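Local coordinates for protein cystalysin (Treponema denticola, PDB 1C7N) that carries pyridoxal-5'-phosphate and belongs to the class I and II aminotransferase family of fold-type I PLP-dependent enzymes, at residues 324-329 and 371-376. Numbering follows the deposited sequence.
Sequences GTYLQW and NLAAPS
A373 sets its methyl group over one face of the Y326 ring, CB lying 3.7 Å from the ring centroid and only 13° off the normal, a CH-pi contact. Y326 CB points toward residues 371-373, and with CG between the backbone N and the carbonyl carbon (chi1 54°) the ring lies alongside A373 and N371. At the CD2-CE2 side of the ring the N371 amide approaches obliquely, its plane 23° from that of the ring and OD1 3.3 Å from Y326 CE2. The same OD1 accepts from A373 N at 2.8 Å, closing an Asx turn that ties the amide to the backbone of the residue whose methyl meets the ring; N371 ND2 is held by the carbonyls of V38 and D40. One backbone bond joins the segments, L372 N to Y326 O (2.8 Å). It extends the antiparallel pairing of strands 327-331 and 367-371 in the small three-stranded sheet, where L327 and N371 form a non-hydrogen-bonded pair; the L327 side chain also comes near the bound pyridoxal-5'-phosphate. L372 CD1 meets Q328 CB at 3.9 Å. Q328 OE1, buried against L372 CD2, has no polar partner, whereas NE2 donates to the carbonyls of P320 and, on helix 289-313, Q303.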
# COMPACT_ATOMS: atom_id res chain seq x y z
N GLY A 324 22.68 15.10 -9.16
CA GLY A 324 21.44 14.34 -9.30
C GLY A 324 20.38 14.77 -8.31
O GLY A 324 20.66 15.52 -7.38
N THR A 325 19.16 14.25 -8.50
CA THR A 325 17.99 14.58 -7.68
C THR A 325 17.62 16.02 -8.04
O THR A 325 18.39 16.70 -8.73
CB THR A 325 18.25 14.55 -6.14
OG1 THR A 325 18.92 15.75 -5.75
CG2 THR A 325 19.07 13.33 -5.73
N TYR A 326 16.46 16.48 -7.60
CA TYR A 326 16.06 17.87 -7.83
C TYR A 326 16.09 18.62 -6.50
O TYR A 326 15.44 19.65 -6.33
CB TYR A 326 14.67 17.98 -8.47
CG TYR A 326 13.52 17.27 -7.76
CD1 TYR A 326 12.90 16.17 -8.35
CD2 TYR A 326 13.02 17.73 -6.54
CE1 TYR A 326 11.81 15.54 -7.76
CE2 TYR A 326 11.92 17.10 -5.93
CZ TYR A 326 11.32 16.01 -6.55
OH TYR A 326 10.26 15.36 -5.96
N LEU A 327 16.90 18.11 -5.57
CA LEU A 327 17.05 18.68 -4.23
C LEU A 327 18.44 19.30 -4.06
O LEU A 327 19.44 18.59 -3.99
CB LEU A 327 16.81 17.58 -3.19
CG LEU A 327 15.48 16.83 -3.37
CD1 LEU A 327 15.45 15.56 -2.53
CD2 LEU A 327 14.33 17.75 -2.97
N GLN A 328 18.50 20.63 -3.97
CA GLN A 328 19.77 21.34 -3.86
C GLN A 328 20.17 21.62 -2.41
O GLN A 328 19.33 21.95 -1.57
CB GLN A 328 19.68 22.65 -4.67
CG GLN A 328 20.98 23.43 -4.81
CD GLN A 328 20.87 24.50 -5.89
OE1 GLN A 328 19.77 24.95 -6.22
NE2 GLN A 328 22.01 24.92 -6.45
N TRP A 329 21.47 21.49 -2.13
CA TRP A 329 22.02 21.66 -0.78
C TRP A 329 22.65 23.04 -0.64
O TRP A 329 23.70 23.30 -1.21
CB TRP A 329 23.07 20.56 -0.56
CG TRP A 329 23.43 20.21 0.87
CD1 TRP A 329 24.69 20.08 1.38
CD2 TRP A 329 22.53 19.80 1.92
NE1 TRP A 329 24.64 19.61 2.67
CE2 TRP A 329 23.33 19.43 3.03
CE3 TRP A 329 21.14 19.71 2.03
CZ2 TRP A 329 22.78 18.97 4.23
CZ3 TRP A 329 20.59 19.25 3.23
CH2 TRP A 329 21.41 18.89 4.31
N ASN A 371 13.70 22.27 -2.64
CA ASN A 371 13.06 21.44 -3.67
C ASN A 371 12.97 22.27 -4.96
O ASN A 371 12.17 23.20 -5.06
CB ASN A 371 11.66 21.03 -3.21
CG ASN A 371 10.95 20.16 -4.21
OD1 ASN A 371 11.21 20.25 -5.41
ND2 ASN A 371 10.05 19.31 -3.73
N LEU A 372 13.81 21.93 -5.94
CA LEU A 372 13.85 22.65 -7.21
C LEU A 372 12.74 22.31 -8.19
O LEU A 372 12.62 22.94 -9.24
CB LEU A 372 15.20 22.41 -7.91
CG LEU A 372 16.46 22.83 -7.16
CD1 LEU A 372 17.67 22.50 -8.01
CD2 LEU A 372 16.42 24.32 -6.83
N ALA A 373 11.92 21.31 -7.86
CA ALA A 373 10.84 20.89 -8.75
C ALA A 373 9.62 21.81 -8.70
O ALA A 373 8.55 21.42 -8.22
CB ALA A 373 10.43 19.47 -8.44
N ALA A 374 9.79 23.03 -9.20
CA ALA A 374 8.72 24.02 -9.23
C ALA A 374 9.00 24.96 -10.40
O ALA A 374 10.10 24.93 -10.97
CB ALA A 374 8.70 24.80 -7.92
N PRO A 375 8.02 25.77 -10.80
CA PRO A 375 8.26 26.69 -11.91
C PRO A 375 9.36 27.67 -11.53
O PRO A 375 9.46 28.09 -10.37
CB PRO A 375 6.91 27.38 -12.09
CG PRO A 375 5.93 26.31 -11.69
CD PRO A 375 6.59 25.76 -10.43
N SER A 376 10.19 28.04 -12.50
CA SER A 376 11.28 28.97 -12.26
C SER A 376 10.77 30.26 -11.61
O SER A 376 11.38 30.79 -10.67
CB SER A 376 12.00 29.28 -13.58
OG SER A 376 12.56 28.09 -14.13